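Local coordinates for increased recombination centers protein 6 (Saccharomyces cerevisiae, PDB 3UC9) that has an adaptor role as a clathrin coat accessory factor related to small G proteins, and is involved in gross chromosomal rearrangements and telomere healing, at residues Q27-V32 with D75-S80; L33-H38 with K82-W87; A104-I109 with R130-V135; D111-K116 with N138-V143. All coordinates share one frame; numbering follows the deposited sequence.

Interaction 1: residues Q27-V32 with D75-S80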
# COMPACT_ATOMS: atom_id res chain seq x y z
N GLN A 27 2.00 1.92 15.22
CA GLN A 27 1.61 1.36 13.93
C GLN A 27 2.30 2.15 12.82
O GLN A 27 1.70 3.00 12.16
CB GLN A 27 0.08 1.41 13.78
CG GLN A 27 -0.43 0.57 12.63
CD GLN A 27 -1.93 0.65 12.49
OE1 GLN A 27 -2.47 1.68 12.11
NE2 GLN A 27 -2.61 -0.45 12.80
N ASN A 28 3.59 1.86 12.63
CA ASN A 28 4.44 2.66 11.75
C ASN A 28 5.19 1.86 10.70
O ASN A 28 6.25 2.29 10.23
CB ASN A 28 5.42 3.51 12.57
CG ASN A 28 6.51 2.69 13.21
OD1 ASN A 28 6.32 1.51 13.53
ND2 ASN A 28 7.67 3.32 13.41
N LYS A 29 4.63 0.72 10.30
CA LYS A 29 5.23 -0.08 9.25
C LYS A 29 4.46 0.14 7.95
O LYS A 29 3.22 0.22 7.93
CB LYS A 29 5.27 -1.56 9.61
CG LYS A 29 5.65 -1.90 11.05
CD LYS A 29 6.93 -1.24 11.52
CE LYS A 29 7.24 -1.57 12.98
NZ LYS A 29 8.24 -0.64 13.60
N ILE A 30 5.20 0.26 6.85
CA ILE A 30 4.61 0.24 5.53
C ILE A 30 5.23 -0.93 4.76
O ILE A 30 6.45 -1.01 4.61
CB ILE A 30 4.81 1.56 4.77
CG1 ILE A 30 4.00 2.67 5.44
CG2 ILE A 30 4.35 1.40 3.29
CD1 ILE A 30 4.13 4.02 4.75
N LEU A 31 4.38 -1.86 4.32
CA LEU A 31 4.82 -3.01 3.55
C LEU A 31 4.60 -2.73 2.06
O LEU A 31 3.50 -2.33 1.66
CB LEU A 31 4.06 -4.27 3.97
CG LEU A 31 4.35 -5.65 3.37
CD1 LEU A 31 5.72 -5.76 2.75
CD2 LEU A 31 4.21 -6.69 4.48
N VAL A 32 5.65 -2.91 1.27
CA VAL A 32 5.54 -2.82 -0.18
C VAL A 32 5.84 -4.21 -0.74
O VAL A 32 6.93 -4.74 -0.55
CB VAL A 32 6.48 -1.77 -0.78
CG1 VAL A 32 6.23 -1.64 -2.28
CG2 VAL A 32 6.29 -0.40 -0.07
N ASP A 75 8.95 2.51 9.30
CA ASP A 75 9.78 1.43 8.80
C ASP A 75 9.17 0.90 7.49
O ASP A 75 7.97 0.71 7.40
CB ASP A 75 9.84 0.29 9.82
CG ASP A 75 10.58 0.67 11.09
OD1 ASP A 75 11.28 1.71 11.13
OD2 ASP A 75 10.47 -0.10 12.07
N LEU A 76 10.03 0.67 6.50
CA LEU A 76 9.64 0.11 5.23
C LEU A 76 9.99 -1.38 5.23
O LEU A 76 11.14 -1.75 5.47
CB LEU A 76 10.37 0.84 4.10
CG LEU A 76 9.93 0.67 2.65
CD1 LEU A 76 8.54 1.27 2.45
CD2 LEU A 76 10.93 1.34 1.73
N TYR A 77 8.98 -2.21 5.02
CA TYR A 77 9.17 -3.64 4.82
C TYR A 77 8.97 -3.95 3.34
O TYR A 77 7.89 -3.70 2.78
CB TYR A 77 8.15 -4.44 5.64
CG TYR A 77 8.25 -4.34 7.15
CD1 TYR A 77 9.34 -3.75 7.79
CD2 TYR A 77 7.26 -4.91 7.95
CE1 TYR A 77 9.41 -3.69 9.19
CE2 TYR A 77 7.34 -4.87 9.34
CZ TYR A 77 8.41 -4.27 9.95
OH TYR A 77 8.47 -4.25 11.33
N ILE A 78 10.00 -4.47 2.69
CA ILE A 78 9.94 -4.79 1.26
C ILE A 78 9.91 -6.31 1.14
O ILE A 78 10.76 -7.00 1.71
CB ILE A 78 11.14 -4.22 0.50
CG1 ILE A 78 11.26 -2.71 0.76
CG2 ILE A 78 11.00 -4.50 -1.01
CD1 ILE A 78 12.63 -2.16 0.47
N ASP A 79 8.90 -6.83 0.45
CA ASP A 79 8.72 -8.26 0.31
C ASP A 79 8.35 -8.60 -1.14
O ASP A 79 7.99 -7.72 -1.94
CB ASP A 79 7.65 -8.78 1.27
CG ASP A 79 7.83 -10.24 1.66
OD1 ASP A 79 8.76 -10.93 1.17
OD2 ASP A 79 7.02 -10.73 2.48
N SER A 80 8.45 -9.89 -1.44
CA SER A 80 8.12 -10.42 -2.75
C SER A 80 7.45 -11.77 -2.56
O SER A 80 7.62 -12.42 -1.52
CB SER A 80 9.38 -10.60 -3.59
OG SER A 80 9.07 -10.92 -4.93
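Two neighbouring parallel strands of the Rossmann-like sheet meet here: K29, I30, L31 and V32 pair in order with D75, L76, Y77 and I78. The backbone bonds start just ahead of the first strand, where D75 N donates to N28 O, and then swing from side to side: I30 N gives to D75 O, Y77 N to I30 O, V32 N to Y77 O at 2.8 Å, and D79 N to V32 O. The segment axes lie 22° apart, the gentle twist of a parallel sheet.

On the face that carries K29, L31, D75 and Y77, the lysine does most of the work. Its chain runs alongside D75, and K29 NZ forms a salt bridge to D75 OD2 at 2.8 Å, reaching that oxygen from above the carboxylate plane. N28 OD1 accepts a second bond from the same K29 NZ, at 2.9 Å, while D75 OD1 is taken by the backbone N of D62, so both carboxylate oxygens are engaged. K29 CB sits over one face of the Y77 ring, 4.2 Å from its centroid, in a CH-pi contact. Beyond it, a bend at chi2 (-51°) leads the chain on, and K29 CE passes 3.4 Å from Y77 OH.

Strand 29-35 is an inner strand, lying between 71-81 and 103-110. On the other face, that of I30, V32, L76 and I78, the contacts are apolar: V32 CG2 packs against L76 CD1 at 3.8 Å, I30 CG2 approaches the same methyl more distantly, and L46 of helix 39-50 closes over L76 and I78.

Interaction 2: residues L33-H38 with K82-W87. Unlike the reference sequence in segment 82-87: D83 (reference Glu).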
# COMPACT_ATOMS: atom_id res chain seq x y z
N LEU A 33 4.85 -4.78 -1.41
CA LEU A 33 4.88 -6.15 -1.90
C LEU A 33 4.67 -6.17 -3.42
O LEU A 33 3.92 -5.34 -3.95
CB LEU A 33 3.75 -6.94 -1.23
CG LEU A 33 3.50 -8.39 -1.66
CD1 LEU A 33 4.61 -9.29 -1.13
CD2 LEU A 33 2.12 -8.89 -1.19
N SER A 34 5.35 -7.09 -4.10
CA SER A 34 5.03 -7.40 -5.50
C SER A 34 5.14 -8.89 -5.73
O SER A 34 5.87 -9.58 -5.02
CB SER A 34 5.96 -6.66 -6.45
OG SER A 34 7.30 -7.13 -6.36
N ASP A 35 4.40 -9.40 -6.72
CA ASP A 35 4.73 -10.73 -7.24
C ASP A 35 6.04 -10.62 -8.04
O ASP A 35 6.40 -9.53 -8.54
CB ASP A 35 3.59 -11.39 -8.04
CG ASP A 35 2.94 -10.47 -9.06
OD1 ASP A 35 2.60 -9.32 -8.71
OD2 ASP A 35 2.73 -10.92 -10.21
N HIS A 36 6.73 -11.75 -8.16
CA HIS A 36 8.12 -11.78 -8.66
C HIS A 36 8.38 -11.04 -9.97
O HIS A 36 9.40 -10.36 -10.07
CB HIS A 36 8.63 -13.22 -8.79
CG HIS A 36 9.03 -13.85 -7.49
ND1 HIS A 36 9.66 -13.15 -6.48
CD2 HIS A 36 8.91 -15.12 -7.05
CE1 HIS A 36 9.88 -13.96 -5.46
NE2 HIS A 36 9.43 -15.16 -5.78
N PRO A 37 7.48 -11.17 -10.97
CA PRO A 37 7.76 -10.49 -12.23
C PRO A 37 7.85 -8.97 -12.12
O PRO A 37 8.45 -8.35 -12.99
CB PRO A 37 6.58 -10.89 -13.13
CG PRO A 37 6.08 -12.17 -12.56
CD PRO A 37 6.33 -12.08 -11.08
N HIS A 38 7.26 -8.38 -11.08
CA HIS A 38 7.25 -6.92 -10.93
C HIS A 38 8.22 -6.41 -9.87
O HIS A 38 8.09 -5.28 -9.42
CB HIS A 38 5.83 -6.43 -10.68
CG HIS A 38 4.83 -7.03 -11.62
ND1 HIS A 38 4.85 -6.78 -12.98
CD2 HIS A 38 3.84 -7.92 -11.41
CE1 HIS A 38 3.89 -7.48 -13.56
NE2 HIS A 38 3.27 -8.18 -12.63
N LYS A 82 5.93 -15.41 -5.03
CA LYS A 82 5.65 -16.05 -6.32
C LYS A 82 4.17 -15.95 -6.67
O LYS A 82 3.82 -15.73 -7.83
CB LYS A 82 6.09 -17.52 -6.32
CG LYS A 82 5.96 -18.19 -7.69
CD LYS A 82 6.24 -19.69 -7.61
CE LYS A 82 5.55 -20.47 -8.74
NZ LYS A 82 5.95 -20.02 -10.09
N ASP A 83 3.32 -16.13 -5.66
CA ASP A 83 1.87 -16.13 -5.83
C ASP A 83 1.22 -15.30 -4.72
O ASP A 83 1.39 -15.59 -3.53
CB ASP A 83 1.33 -17.57 -5.74
CG ASP A 83 1.88 -18.47 -6.84
OD1 ASP A 83 1.52 -18.27 -8.02
OD2 ASP A 83 2.67 -19.38 -6.51
N ILE A 84 0.48 -14.26 -5.10
CA ILE A 84 -0.15 -13.37 -4.12
C ILE A 84 -1.03 -14.14 -3.13
O ILE A 84 -0.91 -13.94 -1.92
CB ILE A 84 -0.99 -12.24 -4.79
CG1 ILE A 84 -0.10 -11.31 -5.64
CG2 ILE A 84 -1.76 -11.45 -3.75
CD1 ILE A 84 1.01 -10.66 -4.89
N PRO A 85 -1.92 -15.02 -3.62
CA PRO A 85 -2.79 -15.75 -2.68
C PRO A 85 -2.03 -16.55 -1.62
O PRO A 85 -2.47 -16.59 -0.47
CB PRO A 85 -3.60 -16.67 -3.60
CG PRO A 85 -3.65 -15.95 -4.89
CD PRO A 85 -2.29 -15.31 -5.02
N VAL A 86 -0.91 -17.18 -1.99
CA VAL A 86 -0.09 -17.91 -1.03
C VAL A 86 0.45 -16.96 0.04
O VAL A 86 0.45 -17.27 1.23
CB VAL A 86 1.07 -18.66 -1.72
CG1 VAL A 86 1.99 -19.30 -0.69
CG2 VAL A 86 0.53 -19.71 -2.70
N TRP A 87 0.91 -15.79 -0.38
CA TRP A 87 1.39 -14.77 0.55
C TRP A 87 0.26 -14.30 1.49
O TRP A 87 0.47 -14.18 2.70
CB TRP A 87 1.98 -13.60 -0.22
CG TRP A 87 2.61 -12.59 0.66
CD1 TRP A 87 3.92 -12.55 1.05
CD2 TRP A 87 1.97 -11.49 1.28
NE1 TRP A 87 4.13 -11.47 1.88
CE2 TRP A 87 2.94 -10.80 2.03
CE3 TRP A 87 0.66 -11.00 1.26
CZ2 TRP A 87 2.64 -9.66 2.77
CZ3 TRP A 87 0.36 -9.86 2.00
CH2 TRP A 87 1.35 -9.20 2.74
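L33 points from the strand 29-35 toward helix 84-91, and its side chain can be followed outward. CB leaves the strand with CG anti to the backbone N (chi1 176°), which sends both methyls at the indole of W87, arriving from the opposite direction. At the fork, L33 CD1 goes to the pyrrole side, 3.7 Å from W87 NE1. L33 CD2 settles over the six-membered ring, 3.5 Å from its centroid and 12° off the normal, a close CH-pi contact; it also lies 4.2 Å from I84 CD1. I84 CD1 is in turn 4.1 Å from D35 CB, while the carboxylate of D35 turns to T110. At the surface, H36 CD2 rests 3.5 Å from K82 CA, with K82 N over a face of the imidazole.

The indole is fixed at its polar edge too, since W87 NE1 donates to D79 OD2, and F91 stacks on the ring. Replacing W87 by an alanine would remove the indole over which the L33 methyls lie and is likely to leave D79 OD2 without its indole partner. Across the two segments, then, the start of the helix is held to the sheet by apolar and CH-pi packing, with hydrogen bonding supplied from beyond them.

Interaction 3: residues A104-I109 with R130-V135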
# COMPACT_ATOMS: atom_id res chain seq x y z
N ALA A 104 0.82 0.40 9.19
CA ALA A 104 0.19 1.66 8.81
C ALA A 104 -0.45 1.50 7.43
O ALA A 104 -1.55 2.00 7.18
CB ALA A 104 1.20 2.79 8.80
N GLY A 105 0.26 0.82 6.53
CA GLY A 105 -0.27 0.58 5.21
C GLY A 105 0.40 -0.58 4.49
O GLY A 105 1.49 -1.00 4.85
N ILE A 106 -0.28 -1.05 3.44
CA ILE A 106 0.21 -2.11 2.58
C ILE A 106 0.04 -1.63 1.17
O ILE A 106 -1.02 -1.14 0.83
CB ILE A 106 -0.63 -3.40 2.73
CG1 ILE A 106 -0.71 -3.84 4.20
CG2 ILE A 106 -0.00 -4.51 1.89
CD1 ILE A 106 0.57 -4.28 4.76
N ILE A 107 1.10 -1.74 0.37
CA ILE A 107 1.07 -1.33 -1.04
C ILE A 107 1.46 -2.55 -1.86
O ILE A 107 2.53 -3.11 -1.67
CB ILE A 107 2.03 -0.15 -1.35
CG1 ILE A 107 1.72 1.06 -0.47
CG2 ILE A 107 1.93 0.25 -2.82
CD1 ILE A 107 2.73 2.24 -0.58
N LEU A 108 0.56 -2.97 -2.75
CA LEU A 108 0.82 -4.10 -3.63
C LEU A 108 1.05 -3.57 -5.05
O LEU A 108 0.24 -2.79 -5.57
CB LEU A 108 -0.36 -5.07 -3.59
CG LEU A 108 -0.33 -6.21 -4.61
CD1 LEU A 108 0.84 -7.14 -4.35
CD2 LEU A 108 -1.65 -6.97 -4.61
N ILE A 109 2.17 -3.97 -5.63
CA ILE A 109 2.54 -3.60 -6.99
C ILE A 109 2.34 -4.83 -7.87
O ILE A 109 3.04 -5.82 -7.70
CB ILE A 109 4.02 -3.16 -7.08
CG1 ILE A 109 4.35 -2.06 -6.06
CG2 ILE A 109 4.34 -2.69 -8.49
CD1 ILE A 109 3.58 -0.81 -6.26
N ARG A 130 -8.00 -2.39 11.34
CA ARG A 130 -9.03 -1.52 10.77
C ARG A 130 -8.53 -0.15 10.29
O ARG A 130 -9.23 0.50 9.53
CB ARG A 130 -10.18 -1.36 11.80
CG ARG A 130 -10.98 -2.65 12.10
CD ARG A 130 -12.09 -2.93 11.06
NE ARG A 130 -11.54 -3.05 9.71
CZ ARG A 130 -11.03 -4.16 9.18
NH1 ARG A 130 -11.02 -5.31 9.85
NH2 ARG A 130 -10.53 -4.12 7.95
N ASN A 131 -7.34 0.26 10.70
CA ASN A 131 -6.74 1.56 10.28
C ASN A 131 -5.75 1.49 9.10
O ASN A 131 -5.41 2.53 8.49
CB ASN A 131 -6.04 2.20 11.49
CG ASN A 131 -5.58 3.64 11.23
OD1 ASN A 131 -6.39 4.50 10.84
ND2 ASN A 131 -4.29 3.92 11.47
N THR A 132 -5.27 0.29 8.79
CA THR A 132 -4.26 0.09 7.76
C THR A 132 -4.76 0.53 6.38
O THR A 132 -5.79 0.06 5.91
CB THR A 132 -3.84 -1.41 7.69
OG1 THR A 132 -3.39 -1.85 8.99
CG2 THR A 132 -2.72 -1.62 6.71
N PHE A 133 -4.04 1.44 5.73
CA PHE A 133 -4.39 1.74 4.34
C PHE A 133 -3.92 0.61 3.40
O PHE A 133 -2.92 -0.06 3.67
CB PHE A 133 -3.90 3.14 3.90
CG PHE A 133 -2.40 3.27 3.68
CD1 PHE A 133 -1.79 2.76 2.54
CD2 PHE A 133 -1.62 3.97 4.58
CE1 PHE A 133 -0.42 2.93 2.32
CE2 PHE A 133 -0.24 4.14 4.37
CZ PHE A 133 0.35 3.61 3.24
N VAL A 134 -4.67 0.39 2.32
CA VAL A 134 -4.31 -0.63 1.33
C VAL A 134 -4.40 -0.03 -0.06
O VAL A 134 -5.49 0.36 -0.49
CB VAL A 134 -5.23 -1.85 1.40
CG1 VAL A 134 -4.78 -2.87 0.36
CG2 VAL A 134 -5.20 -2.47 2.81
N VAL A 135 -3.26 0.05 -0.73
CA VAL A 135 -3.19 0.58 -2.08
C VAL A 135 -2.75 -0.52 -3.01
O VAL A 135 -1.71 -1.15 -2.79
CB VAL A 135 -2.21 1.75 -2.19
CG1 VAL A 135 -2.10 2.24 -3.65
CG2 VAL A 135 -2.63 2.89 -1.24
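G105 CA lies almost exactly above the middle of the F133 ring, 3.5 Å from the centroid and only 2° off its normal. This CH-pi contact depends on the absence of a side chain, since a CB on G105 would run into F133 CZ. The ring is laid over the glycine by a chi1 of 73°, which places CG between the backbone N and the carbonyl carbon. Its rim meets I107 in the ring plane, F133 CE1 to I107 CG1 at 4.0 Å. T132 CG2 comes to G105 CA at 3.6 Å and crosses the I106 side chain, whose CG1 is 3.9 Å from that methyl.

The backbone brings these groups into line. F133 N donates to A104 O at 2.9 Å, I106 N to F133 O, V135 N to I106 O, and L108 N to V135 O, so G105, I106 and I107 pair with F133, V134 and V135. The strand segments run within 7° of each other.

Further out, T132 OG1 bonds to M103 O, and H196 meets the phenylalanine edge-to-face. I192 and I193 of helix 185-195 pack on F133, and I192 with I189 on V135. Strand 29-35 borders strand 103-110 on its other side. Adjacent parallel strands joined by a helical crossover, here holding helices 112-115 and 121-127, form the beta-alpha-beta unit from which Rossmann-like folds, including the small G proteins, are built.

Interaction 4: residues D111-K116 with N138-V143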
# COMPACT_ATOMS: atom_id res chain seq x y z
N ASP A 111 0.18 -6.66 -11.72
CA ASP A 111 -0.66 -6.57 -12.92
C ASP A 111 -2.01 -7.08 -12.47
O ASP A 111 -2.16 -8.27 -12.27
CB ASP A 111 -0.07 -7.44 -14.04
CG ASP A 111 -0.99 -7.55 -15.25
OD1 ASP A 111 -2.16 -7.14 -15.18
OD2 ASP A 111 -0.52 -8.06 -16.28
N ILE A 112 -2.98 -6.19 -12.27
CA ILE A 112 -4.23 -6.61 -11.64
C ILE A 112 -5.10 -7.50 -12.52
O ILE A 112 -5.97 -8.21 -12.02
CB ILE A 112 -5.08 -5.42 -11.09
CG1 ILE A 112 -5.64 -4.56 -12.22
CG2 ILE A 112 -4.25 -4.58 -10.13
CD1 ILE A 112 -6.62 -3.51 -11.74
N ARG A 113 -4.88 -7.46 -13.83
CA ARG A 113 -5.56 -8.38 -14.74
C ARG A 113 -5.07 -9.81 -14.56
O ARG A 113 -5.84 -10.76 -14.68
CB ARG A 113 -5.37 -7.97 -16.20
CG ARG A 113 -6.26 -6.81 -16.65
CD ARG A 113 -6.28 -6.74 -18.15
NE ARG A 113 -6.86 -5.50 -18.66
CZ ARG A 113 -8.16 -5.29 -18.92
NH1 ARG A 113 -9.07 -6.25 -18.70
NH2 ARG A 113 -8.55 -4.12 -19.40
N GLN A 114 -3.77 -9.96 -14.27
CA GLN A 114 -3.15 -11.27 -14.08
C GLN A 114 -3.42 -11.83 -12.68
O GLN A 114 -3.76 -13.01 -12.53
CB GLN A 114 -1.64 -11.16 -14.32
CG GLN A 114 -0.82 -12.44 -14.13
CD GLN A 114 0.69 -12.20 -14.27
OE1 GLN A 114 1.50 -12.86 -13.61
NE2 GLN A 114 1.06 -11.24 -15.11
N THR A 115 -3.24 -10.99 -11.66
CA THR A 115 -3.27 -11.46 -10.27
C THR A 115 -4.61 -11.22 -9.57
O THR A 115 -4.88 -11.84 -8.54
CB THR A 115 -2.12 -10.83 -9.44
OG1 THR A 115 -2.24 -9.40 -9.45
CG2 THR A 115 -0.77 -11.22 -10.03
N LYS A 116 -5.44 -10.34 -10.12
CA LYS A 116 -6.78 -10.07 -9.58
C LYS A 116 -6.82 -10.06 -8.05
O LYS A 116 -7.53 -10.87 -7.43
CB LYS A 116 -7.79 -11.08 -10.14
CG LYS A 116 -7.91 -11.04 -11.66
CD LYS A 116 -9.11 -11.83 -12.15
CE LYS A 116 -9.11 -11.97 -13.65
NZ LYS A 116 -8.06 -12.91 -14.13
N ASN A 138 -1.62 -0.87 -9.97
CA ASN A 138 -1.60 -1.58 -11.23
C ASN A 138 -0.55 -1.05 -12.20
O ASN A 138 -0.55 0.14 -12.53
CB ASN A 138 -2.95 -1.51 -11.92
CG ASN A 138 -2.91 -2.15 -13.29
OD1 ASN A 138 -2.62 -3.34 -13.42
ND2 ASN A 138 -3.14 -1.34 -14.33
N VAL A 139 0.29 -1.95 -12.69
CA VAL A 139 1.34 -1.59 -13.65
C VAL A 139 1.00 -2.03 -15.08
O VAL A 139 1.74 -1.71 -16.01
CB VAL A 139 2.71 -2.18 -13.24
CG1 VAL A 139 3.12 -1.68 -11.87
CG2 VAL A 139 2.70 -3.71 -13.29
N ASN A 140 -0.10 -2.76 -15.27
CA ASN A 140 -0.59 -3.13 -16.60
C ASN A 140 -1.14 -1.90 -17.35
O ASN A 140 -2.21 -1.39 -17.03
CB ASN A 140 -1.67 -4.22 -16.52
CG ASN A 140 -2.09 -4.77 -17.90
OD1 ASN A 140 -1.88 -4.12 -18.92
ND2 ASN A 140 -2.69 -5.97 -17.92
N GLU A 141 -0.40 -1.47 -18.37
CA GLU A 141 -0.70 -0.21 -19.05
C GLU A 141 -1.96 -0.25 -19.93
O GLU A 141 -2.41 0.80 -20.40
CB GLU A 141 0.53 0.24 -19.86
CG GLU A 141 1.80 0.36 -19.00
CD GLU A 141 2.90 1.20 -19.63
OE1 GLU A 141 2.82 1.50 -20.83
OE2 GLU A 141 3.86 1.56 -18.90
N GLU A 142 -2.53 -1.44 -20.14
CA GLU A 142 -3.77 -1.58 -20.91
C GLU A 142 -5.02 -1.27 -20.09
O GLU A 142 -6.11 -1.13 -20.66
CB GLU A 142 -3.87 -2.99 -21.50
CG GLU A 142 -4.80 -3.10 -22.72
CD GLU A 142 -5.02 -4.54 -23.17
OE1 GLU A 142 -4.03 -5.29 -23.31
OE2 GLU A 142 -6.19 -4.92 -23.40
N VAL A 143 -4.89 -1.20 -18.76
CA VAL A 143 -6.03 -0.90 -17.89
C VAL A 143 -6.29 0.60 -17.89
O VAL A 143 -5.40 1.39 -17.57
CB VAL A 143 -5.78 -1.37 -16.44
CG1 VAL A 143 -6.94 -0.98 -15.53
CG2 VAL A 143 -5.55 -2.89 -16.40
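D111 and N140 join the two segments first: N140 ND2 donates to D111 OD1 at 3.0 Å, reaching it from above the carboxylate, whose plane stands 84° from that of the amide. D111 is also the N-cap of helix 112-115. A chi1 of 172° swings its carboxylate back over the helix start, where OD1 accepts weak bonds from R113 N and Q114 N, so one oxygen both caps the helix and holds the loop.

At I112 the backbone takes over, I112 N donating to N138 OD1 at 3.1 Å in a nearly straight bond (172°). I112 CG1 also lies 3.5 Å from N138 OD1, the two side chains crossing at about a right angle. N138, at the end of strand 133-138, is braced by the loop that follows: N138 ND2 donates to N140 O, as well as to N167 OD1, and N138 OD1 receives a weak bond from N140 N. A leucine at N138 would probably leave I112 N without its acceptor and the N140 backbone less firmly held.

R113 then extends past the loop, R113 CD 3.7 Å from N140 ND2 and R113 NE 3.7 Å from V143 CG2, toward a salt bridge of NH2 with E147. R113 NE, buried here, has no polar partner in the model. N140 OD1 accepts from E142 N, an Asx turn, within the type I turn N140-V143.

The short helix thus lies against the loop between strand 133-138 and helix 145-155, with I112 packed on I148 and L151 of that helix.

Interactions 1 and 3 lie side by side in one sheet, centres about 9 Å apart, because strand 29-35 pairs with strand 71-81 in the first and borders strand 103-110 of the second. Interaction 2 continues along strand 29-35, its centre about 15 Å from that of interaction 1, and brings in helix 84-91, which follows strand 71-81; their segments alternate along the chain. Interaction 4 follows at the ends of the strands of interaction 3 and sits about 22 Å from interaction 1 between centres, across the middle of the chain. The parallel sheet core is linked to the loops at the C-terminal ends of its strands, where interactions 2 and 4 touch through H38 and D35.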